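Local coordinates for protein of unknown function with a Fic domain (Bacteroides thetaiotaomicron VPI-5482, PDB 3CUC) that is of unknown function but contains a Fic domain of the Fic/DOC family and has a largely helical fold, at residues A[216-229]-A[258-270]. Sequence-based numbering, arbitrary orientation.
Sequences YPMIVIHSEDKSNY and FVNYLSSCLIRSL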
loop_
_atom_site.group_PDB
_atom_site.type_symbol
_atom_site.label_atom_id
_atom_site.label_comp_id
_atom_site.label_asym_id
_atom_site.label_seq_id
_atom_site.Cartn_x
_atom_site.Cartn_y
_atom_site.Cartn_z
ATOM N N TYR A 216 5.831 -0.957 -12.851
ATOM C CA TYR A 216 4.511 -1.561 -12.919
ATOM C C TYR A 216 3.476 -0.496 -12.599
ATOM O O TYR A 216 3.770 0.450 -11.872
ATOM C CB TYR A 216 4.379 -2.699 -11.914
ATOM C CG TYR A 216 5.106 -3.972 -12.282
ATOM C CD1 TYR A 216 6.489 -3.994 -12.410
ATOM C CD2 TYR A 216 4.408 -5.167 -12.467
ATOM C CE1 TYR A 216 7.159 -5.165 -12.737
ATOM C CE2 TYR A 216 5.068 -6.344 -12.789
ATOM C CZ TYR A 216 6.437 -6.341 -12.916
ATOM O OH TYR A 216 7.082 -7.511 -13.233
ATOM N N PRO A 217 2.252 -0.647 -13.127
ATOM C CA PRO A 217 1.193 0.259 -12.713
ATOM C C PRO A 217 0.779 -0.058 -11.288
ATOM O O PRO A 217 0.719 -1.227 -10.909
ATOM C CB PRO A 217 0.049 -0.075 -13.666
ATOM C CG PRO A 217 0.281 -1.484 -14.034
ATOM C CD PRO A 217 1.770 -1.644 -14.092
HETATM N N MSE A 218 0.494 0.975 -10.510
HETATM C CA MSE A 218 0.147 0.792 -9.114
HETATM C C MSE A 218 -1.247 0.168 -8.977
HETATM O O MSE A 218 -2.065 0.237 -9.902
HETATM C CB MSE A 218 0.263 2.124 -8.380
HETATM C CG MSE A 218 1.706 2.548 -8.205
HETATM SE SE MSE A 218 1.885 4.281 -7.425
HETATM C CE MSE A 218 1.328 5.416 -8.947
ATOM N N ILE A 219 -1.496 -0.467 -7.834
ATOM C CA ILE A 219 -2.741 -1.205 -7.630
ATOM C C ILE A 219 -3.642 -0.562 -6.576
ATOM O O ILE A 219 -3.186 0.203 -5.719
ATOM C CB ILE A 219 -2.484 -2.697 -7.257
ATOM C CG1 ILE A 219 -1.744 -2.826 -5.923
ATOM C CG2 ILE A 219 -1.691 -3.392 -8.361
ATOM C CD1 ILE A 219 -1.937 -4.154 -5.266
ATOM N N VAL A 220 -4.929 -0.891 -6.667
ATOM C CA VAL A 220 -5.941 -0.437 -5.721
ATOM C C VAL A 220 -6.598 -1.646 -5.060
ATOM O O VAL A 220 -7.337 -2.387 -5.712
ATOM C CB VAL A 220 -7.052 0.372 -6.432
ATOM C CG1 VAL A 220 -8.140 0.759 -5.439
ATOM C CG2 VAL A 220 -6.485 1.599 -7.101
ATOM N N ILE A 221 -6.333 -1.860 -3.776
ATOM C CA ILE A 221 -7.113 -2.840 -3.023
ATOM C C ILE A 221 -8.438 -2.154 -2.704
ATOM O O ILE A 221 -8.455 -1.147 -1.996
ATOM C CB ILE A 221 -6.406 -3.303 -1.743
ATOM C CG1 ILE A 221 -5.066 -3.960 -2.088
ATOM C CG2 ILE A 221 -7.280 -4.300 -1.000
ATOM C CD1 ILE A 221 -4.209 -4.248 -0.883
ATOM N N HIS A 222 -9.529 -2.671 -3.273
ATOM C CA HIS A 222 -10.838 -2.013 -3.185
ATOM C C HIS A 222 -11.503 -2.308 -1.852
ATOM O O HIS A 222 -11.506 -3.457 -1.413
ATOM C CB HIS A 222 -11.747 -2.466 -4.329
ATOM C CG HIS A 222 -11.309 -1.970 -5.669
ATOM N ND1 HIS A 222 -11.820 -0.824 -6.240
ATOM C CD2 HIS A 222 -10.393 -2.448 -6.541
ATOM C CE1 HIS A 222 -11.241 -0.620 -7.411
ATOM N NE2 HIS A 222 -10.371 -1.592 -7.617
ATOM N N SER A 223 -12.072 -1.281 -1.214
ATOM C CA SER A 223 -12.668 -1.454 0.123
ATOM C C SER A 223 -13.933 -2.324 0.109
ATOM O O SER A 223 -14.300 -2.902 1.132
ATOM C CB SER A 223 -12.953 -0.105 0.803
ATOM O OG SER A 223 -14.173 0.460 0.360
ATOM N N GLU A 224 -14.592 -2.431 -1.042
ATOM C CA GLU A 224 -15.687 -3.391 -1.199
ATOM C C GLU A 224 -15.218 -4.833 -1.033
ATOM O O GLU A 224 -16.010 -5.703 -0.706
ATOM C CB GLU A 224 -16.369 -3.208 -2.552
ATOM C CG GLU A 224 -17.176 -1.917 -2.610
ATOM C CD GLU A 224 -17.593 -1.534 -4.013
ATOM O OE1 GLU A 224 -16.701 -1.308 -4.867
ATOM O OE2 GLU A 224 -18.817 -1.438 -4.250
ATOM N N ASP A 225 -13.928 -5.078 -1.241
ATOM C CA ASP A 225 -13.355 -6.417 -1.120
ATOM C C ASP A 225 -12.611 -6.615 0.217
ATOM O O ASP A 225 -11.756 -7.502 0.330
ATOM C CB ASP A 225 -12.402 -6.660 -2.304
ATOM C CG ASP A 225 -12.146 -8.133 -2.564
ATOM O OD1 ASP A 225 -13.119 -8.919 -2.543
ATOM O OD2 ASP A 225 -10.976 -8.504 -2.800
ATOM N N LYS A 226 -12.953 -5.805 1.221
ATOM C CA LYS A 226 -12.215 -5.764 2.493
ATOM C C LYS A 226 -12.159 -7.100 3.216
ATOM O O LYS A 226 -11.107 -7.496 3.716
ATOM C CB LYS A 226 -12.821 -4.718 3.441
ATOM C CG LYS A 226 -12.141 -4.626 4.821
ATOM C CD LYS A 226 -12.606 -3.393 5.606
ATOM C CE LYS A 226 -11.891 -3.284 6.949
ATOM N NZ LYS A 226 -12.397 -2.158 7.779
ATOM N N SER A 227 -13.294 -7.782 3.296
ATOM C CA SER A 227 -13.353 -9.042 4.027
ATOM C C SER A 227 -12.485 -10.097 3.339
ATOM O O SER A 227 -11.793 -10.865 3.999
ATOM C CB SER A 227 -14.796 -9.524 4.160
ATOM O OG SER A 227 -15.310 -9.900 2.897
ATOM N N ASN A 228 -12.516 -10.113 2.010
ATOM C CA ASN A 228 -11.684 -11.020 1.229
ATOM C C ASN A 228 -10.190 -10.753 1.456
ATOM O O ASN A 228 -9.390 -11.671 1.615
ATOM C CB ASN A 228 -12.011 -10.860 -0.251
ATOM C CG ASN A 228 -11.469 -11.984 -1.082
ATOM O OD1 ASN A 228 -11.900 -13.122 -0.941
ATOM N ND2 ASN A 228 -10.517 -11.676 -1.961
ATOM N N TYR A 229 -9.841 -9.471 1.455
ATOM C CA TYR A 229 -8.483 -8.989 1.709
ATOM C C TYR A 229 -8.000 -9.433 3.095
ATOM O O TYR A 229 -6.922 -10.016 3.230
ATOM C CB TYR A 229 -8.507 -7.459 1.559
ATOM C CG TYR A 229 -7.275 -6.673 1.947
ATOM C CD1 TYR A 229 -5.997 -7.105 1.612
ATOM C CD2 TYR A 229 -7.404 -5.443 2.595
ATOM C CE1 TYR A 229 -4.875 -6.352 1.948
ATOM C CE2 TYR A 229 -6.296 -4.688 2.936
ATOM C CZ TYR A 229 -5.034 -5.150 2.606
ATOM O OH TYR A 229 -3.921 -4.420 2.927
ATOM N N PHE A 258 -1.710 -14.435 -0.640
ATOM C CA PHE A 258 -1.662 -12.975 -0.717
ATOM C C PHE A 258 -0.857 -12.505 -1.923
ATOM O O PHE A 258 -1.146 -11.446 -2.484
ATOM C CB PHE A 258 -1.086 -12.373 0.574
ATOM C CG PHE A 258 -1.073 -10.862 0.593
ATOM C CD1 PHE A 258 -2.253 -10.140 0.472
ATOM C CD2 PHE A 258 0.121 -10.163 0.737
ATOM C CE1 PHE A 258 -2.245 -8.756 0.482
ATOM C CE2 PHE A 258 0.135 -8.773 0.751
ATOM C CZ PHE A 258 -1.049 -8.069 0.623
ATOM N N VAL A 259 0.156 -13.277 -2.319
ATOM C CA VAL A 259 0.892 -12.976 -3.550
ATOM C C VAL A 259 -0.080 -13.065 -4.724
ATOM O O VAL A 259 -0.111 -12.176 -5.575
ATOM C CB VAL A 259 2.101 -13.921 -3.787
ATOM C CG1 VAL A 259 2.845 -13.519 -5.051
ATOM C CG2 VAL A 259 3.053 -13.897 -2.595
ATOM N N ASN A 260 -0.891 -14.122 -4.747
ATOM C CA ASN A 260 -1.895 -14.276 -5.794
ATOM C C ASN A 260 -2.889 -13.121 -5.774
ATOM O O ASN A 260 -3.253 -12.602 -6.833
ATOM C CB ASN A 260 -2.633 -15.614 -5.672
ATOM C CG ASN A 260 -1.747 -16.811 -6.006
ATOM O OD1 ASN A 260 -0.744 -16.686 -6.709
ATOM N ND2 ASN A 260 -2.122 -17.981 -5.501
ATOM N N TYR A 261 -3.304 -12.705 -4.578
ATOM C CA TYR A 261 -4.258 -11.608 -4.447
ATOM C C TYR A 261 -3.756 -10.311 -5.092
ATOM O O TYR A 261 -4.467 -9.684 -5.873
ATOM C CB TYR A 261 -4.600 -11.357 -2.979
ATOM C CG TYR A 261 -5.696 -10.325 -2.800
ATOM C CD1 TYR A 261 -6.941 -10.500 -3.401
ATOM C CD2 TYR A 261 -5.486 -9.168 -2.050
ATOM C CE1 TYR A 261 -7.948 -9.559 -3.257
ATOM C CE2 TYR A 261 -6.494 -8.220 -1.899
ATOM C CZ TYR A 261 -7.720 -8.423 -2.504
ATOM O OH TYR A 261 -8.712 -7.485 -2.360
ATOM N N LEU A 262 -2.529 -9.919 -4.767
ATOM C CA LEU A 262 -1.940 -8.722 -5.356
ATOM C C LEU A 262 -1.802 -8.879 -6.868
ATOM O O LEU A 262 -1.956 -7.913 -7.612
ATOM C CB LEU A 262 -0.577 -8.403 -4.723
ATOM C CG LEU A 262 -0.555 -7.979 -3.248
ATOM C CD1 LEU A 262 0.821 -7.437 -2.878
ATOM C CD2 LEU A 262 -1.627 -6.942 -2.943
ATOM N N SER A 263 -1.518 -10.091 -7.326
ATOM C CA SER A 263 -1.420 -10.351 -8.760
ATOM C C SER A 263 -2.754 -10.127 -9.463
ATOM O O SER A 263 -2.791 -9.563 -10.556
ATOM C CB SER A 263 -0.912 -11.765 -9.018
ATOM O OG SER A 263 0.338 -11.949 -8.383
ATOM N N SER A 264 -3.849 -10.533 -8.830
ATOM C CA SER A 264 -5.167 -10.303 -9.412
ATOM C C SER A 264 -5.486 -8.796 -9.484
ATOM O O SER A 264 -6.129 -8.340 -10.431
ATOM C CB SER A 264 -6.242 -11.069 -8.644
ATOM O OG SER A 264 -6.359 -10.588 -7.320
ATOM N N CYS A 265 -5.023 -8.023 -8.505
ATOM C CA CYS A 265 -5.135 -6.562 -8.592
ATOM C C CYS A 265 -4.300 -6.027 -9.732
ATOM O O CYS A 265 -4.754 -5.163 -10.481
ATOM C CB CYS A 265 -4.666 -5.875 -7.314
ATOM S SG CYS A 265 -5.499 -6.443 -5.853
ATOM N N LEU A 266 -3.069 -6.525 -9.845
ATOM C CA LEU A 266 -2.161 -6.073 -10.886
ATOM C C LEU A 266 -2.735 -6.394 -12.259
ATOM O O LEU A 266 -2.570 -5.615 -13.191
ATOM C CB LEU A 266 -0.789 -6.705 -10.707
ATOM C CG LEU A 266 0.320 -6.183 -11.610
ATOM C CD1 LEU A 266 0.565 -4.703 -11.392
ATOM C CD2 LEU A 266 1.576 -6.974 -11.333
ATOM N N ILE A 267 -3.427 -7.526 -12.370
ATOM C CA ILE A 267 -4.155 -7.866 -13.597
ATOM C C ILE A 267 -5.191 -6.796 -13.935
ATOM O O ILE A 267 -5.297 -6.372 -15.083
ATOM C CB ILE A 267 -4.843 -9.255 -13.501
ATOM C CG1 ILE A 267 -3.806 -10.372 -13.625
ATOM C CG2 ILE A 267 -5.887 -9.427 -14.599
ATOM C CD1 ILE A 267 -4.368 -11.753 -13.410
ATOM N N ARG A 268 -5.938 -6.351 -12.930
ATOM C CA ARG A 268 -6.933 -5.303 -13.128
ATOM C C ARG A 268 -6.279 -3.994 -13.575
ATOM O O ARG A 268 -6.766 -3.365 -14.510
ATOM C CB ARG A 268 -7.756 -5.076 -11.853
ATOM C CG ARG A 268 -8.996 -4.199 -12.074
ATOM C CD ARG A 268 -9.547 -3.566 -10.784
ATOM N NE ARG A 268 -10.301 -2.342 -11.090
ATOM C CZ ARG A 268 -9.921 -1.088 -10.814
ATOM N NH1 ARG A 268 -8.777 -0.814 -10.176
ATOM N NH2 ARG A 268 -10.715 -0.081 -11.172
ATOM N N SER A 269 -5.181 -3.602 -12.920
ATOM C CA SER A 269 -4.467 -2.354 -13.248
ATOM C C SER A 269 -3.900 -2.400 -14.653
ATOM O O SER A 269 -4.044 -1.444 -15.420
ATOM C CB SER A 269 -3.312 -2.090 -12.277
ATOM O OG SER A 269 -3.764 -1.873 -10.954
ATOM N N LEU A 270 -3.244 -3.512 -14.980
ATOM C CA LEU A 270 -2.672 -3.710 -16.301
ATOM C C LEU A 270 -3.747 -3.630 -17.382
ATOM O O LEU A 270 -3.551 -2.985 -18.413
ATOM C CB LEU A 270 -1.929 -5.051 -16.371
ATOM C CG LEU A 270 -0.543 -5.081 -15.715
ATOM C CD1 LEU A 270 -0.074 -6.510 -15.524
ATOM C CD2 LEU A 270 0.481 -4.279 -16.537
#
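I219 turns its branched side chain onto the helix that contains 258-270, and the apolar packing centres on it. Its CD1 meets L262 CD2 at 3.6 Å and also touches the CB of C265, while CG2 lies against the backbone of L266; the two branches from CB thus let one residue reach three on the helix. On one flank the compact ring of P217 presents CG to L270 CD2 at 3.8 Å, and L266 points one methyl, CD2, at the ring edge of Y216.

The largely helical fold of this Fic-family protein frames the arrangement: 216-222 is an extended part of the connection between helices 199-213 and 226-240, followed by a 3-10 turn at 223-224, and it runs across helix 256-277. V207 and L211 of helix 199-213 pack on I219 too.

Two hydroxyls make the polar links. S269, small enough to let the helix come close to the chain, donates OG to M218 O at 2.9 Å, tilted 34° from the carbonyl plane. Y261 reaches further: with CG anti to the backbone N (chi1 -174°), its long, rigid side chain carries the hydroxyl to D225, where OH donates to the anti lone pair of OD2. The same oxygen takes a weak bond from N228 ND2.

H222 meets R268 without a hydrogen bond, its NE2 3.0 Å above the guanidinium plane, offset toward the rim, and its imidazole edge facing NH1, the planes 88° apart; R268 pairs instead with E35 in a salt bridge through NH2.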